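Local coordinates for 70 KDA protein (Xanthomonas sp., PDB 4B2N) that processively cleaves the polyisoprene of natural rubber with molecular oxygen, as a dioxygenase that carries two covalently bound c-type hemes, at residues His312-Phe317 with Glu337-Phe342; Pro522-Val527 with Ala654-Ile659; Leu240-Gly245 with Lys624-Tyr629; Ala22-Pro27 with Gly31-Pro36. All blocks are in the same frame, centred on the assembly; numbering follows the deposited sequence.

In the fold
Along the chain, interaction 4 comes first and closes within 15 residues. Interaction 3 then opens a long loop in which interaction 1 is nested, while interaction 2 crosses it, its second segment following that of interaction 3. Interactions 1 and 2 lie on opposite sides of the chain's centre, their centres about 31 Å apart, each beside one of the two hemes. Interactions 1 and 3 touch directly through Phe317 CE1 and Pro241 CG, 3.9 Å apart, although their centres are about 26 Å apart. Interactions 1 to 3 thus gather distant helices and loops round two separate heme sites, whereas interaction 4 is a surface contact on helix 27-32, away from the hemes.

Interaction 1: His312-Phe317 with Glu337-Phe342; sequences HSEMAF and EDINNF. With HEC (heme c), chain C.
Glu314 and Asn340 meet where helix 312-319 passes helix 333-345 beside the first heme c, an example of a narrow polar link between helices at a cofactor's rim. The Glu314 chain runs out fully extended beyond CG, which carries its carboxylate across the gap between the helices. Asn340 turns its CG anti to the backbone N (chi1 180°), and the two side chains cross at about a right angle. Their flat ends are not coplanar: the carboxylate and amide planes lie 52° apart. Asn340 ND2 donates to Glu314 OE2 over 2.7 Å, but the N-H...O angle of 124° makes this a weak bond despite its shortness. The other oxygen, Glu314 OE1, lies 3.3 Å from Asn340 CB and is buried without a polar partner.

The carboxylate also rests at the porphyrin edge, with Glu314 OE2 3.5 Å from the heme methyl CMA. Ile339 adds a light apolar touch, its CG2 branch lying 4.0 Å from the next methyl, CMB. One turn on from Glu314, Phe317 lays the CD2-CE2 side of its ring over the rim of pyrrole C, CE2 3.4 Å from heme C1C, with the heme methyl CMC over the ring face. Glu314, Phe317 and Ile339 therefore all line the heme pocket, and Arg294, which hydrogen-bonds this heme, lies close to Glu314.

Around the pair, Glu314 also packs against Phe336 and Leu343 of helix 333-345 and Gln300 of strand 299-300. Helix 333-345 is backed in turn by helix 88-104, which it meets through the Asp338-Arg97 salt bridge and the packing of Phe342 on Leu102.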
# COMPACT_ATOMS: atom_id res chain seq x y z
N HIS A 312 12.38 -5.02 -4.40
CA HIS A 312 12.93 -3.65 -4.69
C HIS A 312 11.85 -2.65 -4.61
O HIS A 312 12.01 -1.55 -4.05
CB HIS A 312 13.61 -3.62 -6.06
CG HIS A 312 14.93 -4.30 -6.05
ND1 HIS A 312 15.84 -4.12 -7.00
CD2 HIS A 312 15.49 -5.19 -5.11
CE1 HIS A 312 16.95 -4.88 -6.73
NE2 HIS A 312 16.75 -5.51 -5.56
N SER A 313 10.66 -3.02 -5.12
CA SER A 313 9.51 -2.13 -4.89
C SER A 313 9.25 -1.90 -3.37
O SER A 313 8.97 -0.74 -2.92
CB SER A 313 8.27 -2.69 -5.56
OG SER A 313 8.02 -4.00 -5.07
N GLU A 314 9.39 -2.95 -2.56
CA GLU A 314 9.09 -2.83 -1.13
C GLU A 314 10.13 -1.92 -0.50
O GLU A 314 9.89 -1.25 0.52
CB GLU A 314 9.16 -4.22 -0.47
CG GLU A 314 8.11 -5.18 -1.03
CD GLU A 314 7.99 -6.49 -0.26
OE1 GLU A 314 8.69 -6.64 0.79
OE2 GLU A 314 7.21 -7.36 -0.76
N MET A 315 11.29 -1.91 -1.15
CA MET A 315 12.41 -1.07 -0.68
C MET A 315 12.37 0.41 -0.94
O MET A 315 13.15 1.16 -0.32
CB MET A 315 13.73 -1.62 -1.22
CG MET A 315 14.23 -2.90 -0.56
SD MET A 315 15.48 -3.72 -1.60
CE MET A 315 16.86 -2.68 -1.23
N ALA A 316 11.42 0.88 -1.76
CA ALA A 316 11.41 2.28 -2.22
C ALA A 316 11.67 3.30 -1.07
O ALA A 316 12.56 4.18 -1.18
CB ALA A 316 10.08 2.59 -2.88
N PHE A 317 10.92 3.20 0.04
CA PHE A 317 11.07 4.29 1.06
C PHE A 317 12.39 4.20 1.79
O PHE A 317 12.89 5.20 2.38
CB PHE A 317 9.91 4.24 2.06
CG PHE A 317 8.67 4.92 1.54
CD1 PHE A 317 8.62 6.30 1.41
CD2 PHE A 317 7.57 4.16 1.16
CE1 PHE A 317 7.44 6.93 0.93
CE2 PHE A 317 6.40 4.76 0.70
CZ PHE A 317 6.34 6.14 0.57
N GLU A 337 13.98 -8.70 2.08
CA GLU A 337 13.57 -10.11 1.85
C GLU A 337 12.96 -10.68 3.20
O GLU A 337 11.99 -11.36 3.20
CB GLU A 337 14.84 -10.94 1.48
CG GLU A 337 15.37 -10.61 0.10
CD GLU A 337 14.50 -11.15 -1.05
OE1 GLU A 337 13.40 -11.75 -0.85
OE2 GLU A 337 14.94 -11.00 -2.21
N ASP A 338 13.52 -10.32 4.34
CA ASP A 338 12.97 -10.75 5.63
C ASP A 338 11.62 -10.05 5.90
O ASP A 338 10.65 -10.69 6.31
CB ASP A 338 13.95 -10.40 6.77
CG ASP A 338 15.19 -11.32 6.85
OD1 ASP A 338 15.17 -12.43 6.30
OD2 ASP A 338 16.22 -10.90 7.50
N ILE A 339 11.53 -8.73 5.64
CA ILE A 339 10.23 -8.04 5.69
C ILE A 339 9.19 -8.76 4.80
O ILE A 339 8.11 -9.09 5.24
CB ILE A 339 10.33 -6.50 5.40
CG1 ILE A 339 11.17 -5.75 6.52
CG2 ILE A 339 8.90 -5.97 5.10
CD1 ILE A 339 11.61 -4.35 6.10
N ASN A 340 9.58 -9.03 3.56
CA ASN A 340 8.71 -9.69 2.60
C ASN A 340 8.22 -11.06 3.11
O ASN A 340 7.05 -11.39 2.99
CB ASN A 340 9.40 -9.86 1.25
CG ASN A 340 8.53 -10.54 0.27
OD1 ASN A 340 8.83 -11.68 -0.15
ND2 ASN A 340 7.41 -9.91 -0.06
N ASN A 341 9.14 -11.86 3.62
CA ASN A 341 8.75 -13.08 4.29
C ASN A 341 7.84 -12.89 5.51
O ASN A 341 6.97 -13.66 5.68
CB ASN A 341 9.95 -13.89 4.67
CG ASN A 341 10.61 -14.52 3.47
OD1 ASN A 341 9.93 -14.80 2.44
ND2 ASN A 341 11.92 -14.66 3.53
N PHE A 342 8.07 -11.89 6.37
CA PHE A 342 7.08 -11.63 7.39
C PHE A 342 5.71 -11.36 6.70
O PHE A 342 4.68 -11.93 7.10
CB PHE A 342 7.51 -10.43 8.27
CG PHE A 342 6.47 -10.05 9.29
CD1 PHE A 342 5.98 -11.03 10.18
CD2 PHE A 342 6.02 -8.74 9.37
CE1 PHE A 342 5.01 -10.65 11.12
CE2 PHE A 342 5.10 -8.34 10.33
CZ PHE A 342 4.57 -9.33 11.18
FE HEC C . 3.78 0.55 1.04
CHA HEC C . 2.23 -0.86 -1.75
CHB HEC C . 5.61 -2.41 1.54
CHC HEC C . 5.89 2.10 3.40
CHD HEC C . 1.65 3.16 1.00
NA HEC C . 3.94 -1.17 0.14
C1A HEC C . 3.11 -1.66 -0.91
C2A HEC C . 3.26 -3.09 -1.15
C3A HEC C . 4.24 -3.57 -0.22
C4A HEC C . 4.60 -2.38 0.55
CMA HEC C . 4.70 -5.00 -0.04
CAA HEC C . 2.55 -3.99 -2.19
CBA HEC C . 1.17 -4.30 -1.60
CGA HEC C . 0.27 -5.03 -2.58
O1A HEC C . 0.15 -4.66 -3.80
O2A HEC C . -0.39 -5.94 -2.06
NB HEC C . 5.43 -0.02 2.11
C1B HEC C . 5.97 -1.23 2.27
C2B HEC C . 7.11 -1.31 3.17
C3B HEC C . 7.20 0.00 3.70
C4B HEC C . 6.10 0.70 3.05
CMB HEC C . 7.87 -2.55 3.38
CAB HEC C . 8.21 0.59 4.64
CBB HEC C . 9.55 0.61 4.16
NC HEC C . 3.84 2.25 2.07
C1C HEC C . 4.71 2.82 2.97
C2C HEC C . 4.26 4.14 3.48
C3C HEC C . 3.02 4.43 2.73
C4C HEC C . 2.81 3.26 1.87
CMC HEC C . 5.03 4.97 4.50
CAC HEC C . 2.14 5.64 2.78
CBC HEC C . 2.77 6.89 2.86
ND HEC C . 2.24 1.05 -0.19
C1D HEC C . 1.50 2.15 -0.05
C2D HEC C . 0.46 2.27 -1.01
C3D HEC C . 0.64 1.11 -1.82
C4D HEC C . 1.79 0.42 -1.23
CMD HEC C . -0.59 3.31 -1.20
CAD HEC C . -0.13 0.82 -3.06
CBD HEC C . 0.64 1.77 -4.06
CGD HEC C . -0.05 1.75 -5.40
O1D HEC C . -0.78 2.71 -5.76
O2D HEC C . 0.09 0.68 -6.08

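Interaction 2: Pro522-Val527 with Ala654-Ile659; sequences PNLWGV and ALIEYI. With HEC (heme c), chain D.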
# COMPACT_ATOMS: atom_id res chain seq x y z
N PRO A 522 -17.32 3.52 1.33
CA PRO A 522 -17.11 3.25 2.76
C PRO A 522 -17.56 1.89 3.21
O PRO A 522 -17.17 1.47 4.28
CB PRO A 522 -18.00 4.30 3.44
CG PRO A 522 -19.11 4.53 2.43
CD PRO A 522 -18.39 4.51 1.10
N ASN A 523 -18.38 1.19 2.42
CA ASN A 523 -18.78 -0.15 2.86
C ASN A 523 -18.94 -1.14 1.73
O ASN A 523 -18.94 -0.78 0.55
CB ASN A 523 -20.01 -0.15 3.82
CG ASN A 523 -21.26 0.46 3.19
OD1 ASN A 523 -22.16 1.07 3.91
ND2 ASN A 523 -21.37 0.33 1.91
N LEU A 524 -19.03 -2.41 2.08
CA LEU A 524 -19.07 -3.44 1.07
C LEU A 524 -20.36 -3.43 0.30
O LEU A 524 -20.39 -3.65 -0.97
CB LEU A 524 -18.84 -4.80 1.72
CG LEU A 524 -17.81 -5.54 0.89
CD1 LEU A 524 -16.81 -6.22 1.78
CD2 LEU A 524 -18.54 -6.51 -0.06
N TRP A 525 -21.46 -3.19 1.03
CA TRP A 525 -22.75 -2.89 0.37
C TRP A 525 -22.58 -1.96 -0.84
O TRP A 525 -23.10 -2.22 -1.91
CB TRP A 525 -23.70 -2.30 1.41
CG TRP A 525 -25.06 -2.05 0.84
CD1 TRP A 525 -25.59 -0.84 0.43
CD2 TRP A 525 -26.09 -3.05 0.58
NE1 TRP A 525 -26.87 -1.03 -0.07
CE2 TRP A 525 -27.22 -2.34 0.00
CE3 TRP A 525 -26.18 -4.42 0.75
CZ2 TRP A 525 -28.40 -2.99 -0.37
CZ3 TRP A 525 -27.38 -5.08 0.38
CH2 TRP A 525 -28.46 -4.38 -0.18
N GLY A 526 -21.82 -0.88 -0.68
CA GLY A 526 -21.61 0.11 -1.72
C GLY A 526 -20.86 -0.41 -2.93
O GLY A 526 -21.18 -0.08 -4.07
N VAL A 527 -19.86 -1.24 -2.70
CA VAL A 527 -19.19 -1.95 -3.77
C VAL A 527 -20.25 -2.75 -4.52
O VAL A 527 -20.23 -2.81 -5.75
CB VAL A 527 -18.11 -2.85 -3.18
CG1 VAL A 527 -17.48 -3.72 -4.27
CG2 VAL A 527 -17.05 -1.98 -2.47
N ALA A 654 -26.42 -11.97 0.92
CA ALA A 654 -25.80 -13.31 0.99
C ALA A 654 -24.32 -13.20 0.74
O ALA A 654 -23.50 -13.84 1.45
CB ALA A 654 -26.43 -14.28 -0.02
N LEU A 655 -23.97 -12.37 -0.24
CA LEU A 655 -22.56 -12.18 -0.58
C LEU A 655 -21.85 -11.51 0.58
O LEU A 655 -20.71 -11.89 0.89
CB LEU A 655 -22.44 -11.31 -1.81
CG LEU A 655 -22.59 -11.96 -3.21
CD1 LEU A 655 -22.75 -10.80 -4.19
CD2 LEU A 655 -21.38 -12.84 -3.57
N ILE A 656 -22.50 -10.56 1.26
CA ILE A 656 -21.86 -9.97 2.45
C ILE A 656 -21.61 -10.96 3.57
O ILE A 656 -20.53 -10.99 4.19
CB ILE A 656 -22.61 -8.72 2.95
CG1 ILE A 656 -22.30 -7.54 2.02
CG2 ILE A 656 -22.24 -8.35 4.38
CD1 ILE A 656 -23.45 -6.53 2.03
N GLU A 657 -22.62 -11.78 3.86
CA GLU A 657 -22.45 -12.81 4.84
C GLU A 657 -21.31 -13.74 4.46
O GLU A 657 -20.52 -14.17 5.32
CB GLU A 657 -23.75 -13.62 4.94
CG GLU A 657 -23.83 -14.22 6.32
CD GLU A 657 -24.09 -13.20 7.41
OE1 GLU A 657 -24.32 -11.99 7.12
OE2 GLU A 657 -23.98 -13.59 8.59
N TYR A 658 -21.22 -14.10 3.18
CA TYR A 658 -20.13 -14.95 2.75
C TYR A 658 -18.74 -14.27 2.99
O TYR A 658 -17.78 -14.91 3.46
CB TYR A 658 -20.31 -15.33 1.29
CG TYR A 658 -19.15 -16.13 0.76
CD1 TYR A 658 -18.74 -17.31 1.41
CD2 TYR A 658 -18.46 -15.74 -0.39
CE1 TYR A 658 -17.68 -18.05 0.93
CE2 TYR A 658 -17.38 -16.48 -0.88
CZ TYR A 658 -17.03 -17.64 -0.20
OH TYR A 658 -16.03 -18.41 -0.64
N ILE A 659 -18.66 -12.99 2.73
CA ILE A 659 -17.36 -12.30 2.86
C ILE A 659 -16.90 -12.26 4.34
O ILE A 659 -15.68 -12.22 4.65
CB ILE A 659 -17.39 -10.91 2.20
CG1 ILE A 659 -17.48 -11.07 0.67
CG2 ILE A 659 -16.12 -10.08 2.61
CD1 ILE A 659 -18.05 -9.88 -0.05
FE HEC D . -14.54 -6.88 -7.31
CHA HEC D . -12.56 -4.39 -5.95
CHB HEC D . -15.90 -7.66 -4.10
CHC HEC D . -16.86 -8.97 -8.68
CHD HEC D . -12.57 -6.96 -10.10
NA HEC D . -14.19 -6.24 -5.42
C1A HEC D . -13.45 -5.09 -5.06
C2A HEC D . -13.58 -4.80 -3.63
C3A HEC D . -14.55 -5.76 -3.09
C4A HEC D . -14.95 -6.58 -4.22
CMA HEC D . -14.99 -5.86 -1.65
CAA HEC D . -12.79 -3.78 -2.81
CBA HEC D . -11.47 -4.58 -2.51
CGA HEC D . -10.41 -3.65 -1.89
O1A HEC D . -10.68 -2.43 -1.85
O2A HEC D . -9.31 -4.07 -1.38
NB HEC D . -16.12 -8.09 -6.48
C1B HEC D . -16.54 -8.31 -5.24
C2B HEC D . -17.67 -9.24 -5.08
C3B HEC D . -17.96 -9.61 -6.48
C4B HEC D . -16.97 -8.86 -7.23
CMB HEC D . -18.31 -9.67 -3.79
CAB HEC D . -19.06 -10.51 -7.01
CBB HEC D . -20.35 -9.99 -6.83
NC HEC D . -14.63 -7.89 -8.96
C1C HEC D . -15.74 -8.60 -9.49
C2C HEC D . -15.63 -8.98 -10.89
C3C HEC D . -14.37 -8.40 -11.30
C4C HEC D . -13.83 -7.66 -10.12
CMC HEC D . -16.60 -9.79 -11.73
CAC HEC D . -13.81 -8.49 -12.69
CBC HEC D . -14.46 -8.16 -13.81
ND HEC D . -12.88 -5.95 -7.86
C1D HEC D . -12.23 -6.01 -9.02
C2D HEC D . -11.08 -5.13 -9.22
C3D HEC D . -11.08 -4.35 -8.00
C4D HEC D . -12.21 -4.91 -7.27
CMD HEC D . -10.16 -5.03 -10.40
CAD HEC D . -10.10 -3.26 -7.62
CBD HEC D . -10.81 -1.95 -7.99
CGD HEC D . -10.00 -0.73 -7.64
O1D HEC D . -9.73 0.14 -8.47
O2D HEC D . -9.60 -0.70 -6.49
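The carbonyl oxygen of Val527, gripped by Thr644 OG1 and Arg533 NH2, helps fix the short helix 524-528, whose Leu524 and Trp525 meet Ile656 and Ile659 of helix 649-660. Across the contact itself the packing is apolar. Leu524 and Ile659 meet end to end, and their methyls Leu524 CD2 and Ile659 CD1 come to 3.4 Å, closer than methyls normally pack; Leu524 is off any standard rotamer, so this closeness is doubtful. Beside them, Ile656 points its CD1 at the edge of the Trp525 indole, in the ring plane and 3.7 Å from CE3, and the two side chains cross at about a right angle. With CG anti to its own N (chi1 -177°), Trp525 swings its CE3 edge to meet Ile656, while its NE1 hydrogen-bonds Asp532.

Helix 524-528 falls in the cytochrome c-like family region, and it meets helix 649-660 beside the second heme c. Leu524 CG and Ile659 CD1 each lie 3.8 Å from a heme methyl, CMA and CMB respectively. Val527 CG1 approaches pyrrole A at C3A, and Leu655 CD1 stands 3.7 Å from the heme's CBB. Stacking of Trp525 on Trp653 and the packing of Leu655 and Ile656 on Leu528 extend the same apolar seam.

Interaction 3: Leu240-Gly245 with Lys624-Tyr629; sequences LPWSTG and KSRMVY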
# COMPACT_ATOMS: atom_id res chain seq x y z
N LEU A 240 9.12 13.04 1.14
CA LEU A 240 8.19 12.31 2.01
C LEU A 240 6.82 12.50 1.39
O LEU A 240 6.63 13.43 0.62
CB LEU A 240 8.28 12.74 3.47
CG LEU A 240 7.57 14.04 3.85
CD1 LEU A 240 7.90 14.63 5.18
CD2 LEU A 240 8.05 14.95 2.81
N PRO A 241 5.90 11.58 1.65
CA PRO A 241 4.64 11.61 0.92
C PRO A 241 3.70 12.68 1.47
O PRO A 241 3.93 13.20 2.57
CB PRO A 241 4.04 10.22 1.12
CG PRO A 241 4.86 9.54 2.13
CD PRO A 241 6.02 10.44 2.57
N TRP A 242 2.69 13.06 0.66
CA TRP A 242 1.69 14.06 1.10
C TRP A 242 0.35 13.43 0.92
O TRP A 242 0.28 12.27 0.45
CB TRP A 242 1.87 15.29 0.21
CG TRP A 242 1.16 16.54 0.69
CD1 TRP A 242 -0.08 17.00 0.26
CD2 TRP A 242 1.65 17.56 1.66
NE1 TRP A 242 -0.40 18.18 0.90
CE2 TRP A 242 0.60 18.57 1.76
CE3 TRP A 242 2.81 17.71 2.42
CZ2 TRP A 242 0.74 19.71 2.56
CZ3 TRP A 242 2.95 18.86 3.24
CH2 TRP A 242 1.94 19.82 3.31
N SER A 243 -0.74 14.12 1.29
CA SER A 243 -2.01 13.54 0.98
C SER A 243 -2.99 14.68 0.83
O SER A 243 -2.73 15.82 1.30
CB SER A 243 -2.47 12.60 2.10
OG SER A 243 -2.58 13.29 3.33
N THR A 244 -4.11 14.36 0.22
CA THR A 244 -5.17 15.29 0.14
C THR A 244 -6.10 15.19 1.31
O THR A 244 -6.87 16.16 1.59
CB THR A 244 -5.97 15.20 -1.18
OG1 THR A 244 -6.59 13.92 -1.29
CG2 THR A 244 -5.04 15.39 -2.37
N GLY A 245 -5.99 14.08 2.06
CA GLY A 245 -6.88 13.85 3.19
C GLY A 245 -6.36 12.68 3.99
O GLY A 245 -5.13 12.56 4.16
N LYS A 624 -10.47 20.21 8.80
CA LYS A 624 -11.86 19.81 8.85
C LYS A 624 -12.27 19.17 7.55
O LYS A 624 -12.99 18.16 7.54
CB LYS A 624 -12.83 20.97 9.24
CG LYS A 624 -12.76 21.28 10.72
CD LYS A 624 -13.71 22.39 11.20
CE LYS A 624 -15.16 22.08 10.77
NZ LYS A 624 -16.12 23.05 11.42
N SER A 625 -11.79 19.69 6.45
CA SER A 625 -12.12 19.08 5.16
C SER A 625 -11.39 17.75 4.94
O SER A 625 -11.95 16.84 4.39
CB SER A 625 -11.74 20.08 4.09
OG SER A 625 -12.49 21.30 4.27
N ARG A 626 -10.13 17.64 5.36
CA ARG A 626 -9.35 16.37 5.23
C ARG A 626 -10.01 15.18 5.98
O ARG A 626 -9.77 14.01 5.66
CB ARG A 626 -7.92 16.53 5.81
CG ARG A 626 -7.10 17.61 5.13
CD ARG A 626 -5.64 17.59 5.74
NE ARG A 626 -5.00 17.99 4.58
CZ ARG A 626 -4.20 17.35 3.77
NH1 ARG A 626 -3.48 16.22 4.07
NH2 ARG A 626 -4.03 18.05 2.68
N MET A 627 -10.82 15.51 6.98
CA MET A 627 -11.61 14.55 7.79
C MET A 627 -12.93 14.13 7.19
O MET A 627 -13.77 13.54 7.88
CB MET A 627 -11.79 15.10 9.21
CG MET A 627 -10.42 15.08 9.83
SD MET A 627 -10.32 15.47 11.56
CE MET A 627 -11.05 14.07 12.27
N VAL A 628 -13.14 14.45 5.91
CA VAL A 628 -14.33 13.97 5.21
C VAL A 628 -13.86 13.44 3.85
O VAL A 628 -13.01 14.05 3.19
CB VAL A 628 -15.39 15.07 4.91
CG1 VAL A 628 -16.53 14.48 4.15
CG2 VAL A 628 -15.91 15.64 6.23
N TYR A 629 -14.36 12.29 3.44
CA TYR A 629 -13.94 11.82 2.13
C TYR A 629 -14.72 12.57 1.04
O TYR A 629 -15.95 12.53 1.03
CB TYR A 629 -14.14 10.33 1.92
CG TYR A 629 -13.49 9.90 0.60
CD1 TYR A 629 -12.13 9.54 0.54
CD2 TYR A 629 -14.22 9.89 -0.59
CE1 TYR A 629 -11.53 9.17 -0.65
CE2 TYR A 629 -13.63 9.51 -1.80
CZ TYR A 629 -12.30 9.15 -1.82
OH TYR A 629 -11.72 8.80 -3.02
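At the C-terminal end of helix 620-626, Arg626 reaches into the loop 240-245 with an end-on, two-nitrogen grip, NH1 and NH2 both donating to the carbonyl oxygen of Ser243. The two bonds are equal, Ser243 O lying 2.9 Å from Arg626 NH1 and from NH2, each with an N-H...O angle of 137°. Both nitrogens come from the same face of the carbonyl plane, NH1 well above it and NH2 only tilted from it. A bend at chi3 (148°) turns the guanidinium end-on to the carbonyl, while Thr244 O lies over one face of the guanidinium, 3.5 Å above its plane.

The contact ties a loop between helices 218-226 and 253-261 to a helix end nearly 380 residues further along the chain. Asp217 forms a salt bridge with Arg626 NH1 and Asp594 with NH2, and they probably balance its charge. Trp242, its ring 73° from the guanidinium plane, uses NE1 on Asp594 O. The loop is braced within itself, since Ser243 OG donates to Gly245 O over 2.8 Å in the carbonyl plane. Gly245 lies close against the helix end, its CA 3.9 Å from Arg626 CB, and Pro241 at the other end of the loop touches the first heme.

Interaction 4: Ala22-Pro27 with Gly31-Pro36; sequences ASIRSP and GCNGKP
Ile24 and Asn33, which flank the short helix 27-32, meet alongside it and cross obliquely, a compact case of contact between residues before and after a helix. The Ile24 CD1 methyl comes in over one face of the Asn33 amide, 3.7 Å from its CG and equally far from OD1 and ND2. Ile24 reaches there through an extended CG1 branch, and Asn33 swings its amide out to meet it with CG anti to the backbone N (chi1 177°). Between these two side chains a methyl meets a flat amide, at the protein surface, so the pairing is one of dispersion and shape.

A firmer tie lies at the helix itself. Gly31 N donates to Pro27 O over 2.9 Å, with an N-H...O angle of 159°, the i to i+4 bond of an alpha-helical turn. Proline suits this first helical position because its missing N-H would have had no helical acceptor. Ser26 just before it is the N-cap, with OG making a weak bond to Met29 N and another hydrogen bond to Ile344 O.

Beyond the helix the chain reverses in a type II turn from Cys32 to Lys35, closed by Lys35 N on Cys32 O at 3.1 Å. Gly34 sits at its third position with a positive phi of 69°, as such turns commonly have. Lys35 NZ folds back to Gly31 O in a weak bond.

The Cys32-Cys88 disulfide and Arg92, which bonds Lys35 O, join the turn to helix 88-104, while Ser347, just after helix 333-345, holds the backbone N of Arg25 and Ser26.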
# COMPACT_ATOMS: atom_id res chain seq x y z
N ALA A 22 -10.63 -19.46 8.44
CA ALA A 22 -9.30 -19.96 8.88
C ALA A 22 -8.59 -18.90 9.61
O ALA A 22 -8.70 -17.72 9.24
CB ALA A 22 -8.46 -20.46 7.75
N SER A 23 -7.92 -19.30 10.69
CA SER A 23 -7.13 -18.40 11.46
C SER A 23 -5.81 -18.27 10.73
O SER A 23 -5.14 -17.20 10.76
CB SER A 23 -6.87 -19.06 12.81
OG SER A 23 -7.97 -18.83 13.64
N ILE A 24 -5.37 -19.41 10.21
CA ILE A 24 -4.11 -19.49 9.49
C ILE A 24 -4.50 -19.61 8.03
O ILE A 24 -5.02 -20.61 7.61
CB ILE A 24 -3.22 -20.65 9.95
CG1 ILE A 24 -3.08 -20.61 11.46
CG2 ILE A 24 -1.81 -20.52 9.29
CD1 ILE A 24 -2.34 -21.86 11.97
N ARG A 25 -4.20 -18.57 7.26
CA ARG A 25 -4.54 -18.52 5.86
C ARG A 25 -3.29 -18.65 4.92
O ARG A 25 -3.23 -19.45 3.96
CB ARG A 25 -5.25 -17.17 5.65
CG ARG A 25 -5.93 -17.12 4.32
CD ARG A 25 -7.03 -18.13 4.29
NE ARG A 25 -8.24 -17.67 4.96
CZ ARG A 25 -9.38 -18.36 4.88
NH1 ARG A 25 -9.40 -19.48 4.16
NH2 ARG A 25 -10.48 -17.91 5.46
N SER A 26 -2.25 -17.89 5.24
CA SER A 26 -0.98 -17.92 4.53
C SER A 26 -0.58 -19.36 4.24
O SER A 26 -0.43 -20.13 5.14
CB SER A 26 0.09 -17.34 5.48
OG SER A 26 1.35 -17.67 4.90
N PRO A 27 -0.39 -19.74 2.98
CA PRO A 27 -0.15 -21.19 2.69
C PRO A 27 1.14 -21.82 3.27
O PRO A 27 1.15 -22.94 3.71
CB PRO A 27 -0.13 -21.24 1.17
CG PRO A 27 -1.05 -20.13 0.77
CD PRO A 27 -0.79 -18.99 1.76
N GLY A 31 1.13 -24.81 5.89
CA GLY A 31 1.94 -26.01 5.71
C GLY A 31 2.96 -26.27 6.78
O GLY A 31 3.39 -27.39 6.98
N CYS A 32 3.42 -25.22 7.44
CA CYS A 32 4.41 -25.38 8.48
C CYS A 32 3.84 -25.47 9.87
O CYS A 32 4.59 -25.50 10.85
CB CYS A 32 5.32 -24.18 8.46
SG CYS A 32 6.44 -24.06 7.01
N ASN A 33 2.53 -25.40 9.99
CA ASN A 33 1.95 -25.26 11.31
C ASN A 33 2.20 -26.55 12.14
O ASN A 33 1.86 -27.65 11.69
CB ASN A 33 0.46 -24.96 11.13
CG ASN A 33 -0.29 -24.86 12.43
OD1 ASN A 33 0.15 -24.25 13.40
ND2 ASN A 33 -1.44 -25.46 12.44
N GLY A 34 2.85 -26.42 13.31
CA GLY A 34 3.17 -27.60 14.14
C GLY A 34 4.23 -28.54 13.53
O GLY A 34 4.33 -29.70 13.89
N LYS A 35 4.96 -28.05 12.54
CA LYS A 35 5.95 -28.88 11.84
C LYS A 35 7.29 -28.40 12.30
O LYS A 35 7.47 -27.21 12.63
CB LYS A 35 5.83 -28.78 10.32
CG LYS A 35 4.49 -29.18 9.70
CD LYS A 35 4.07 -30.58 10.12
CE LYS A 35 3.55 -31.42 8.97
NZ LYS A 35 2.81 -30.58 7.99
N PRO A 36 8.25 -29.31 12.38
CA PRO A 36 9.56 -28.92 12.82
C PRO A 36 10.28 -27.98 11.82
O PRO A 36 9.93 -27.93 10.64
CB PRO A 36 10.29 -30.27 12.95
CG PRO A 36 9.54 -31.20 12.05
CD PRO A 36 8.12 -30.78 12.17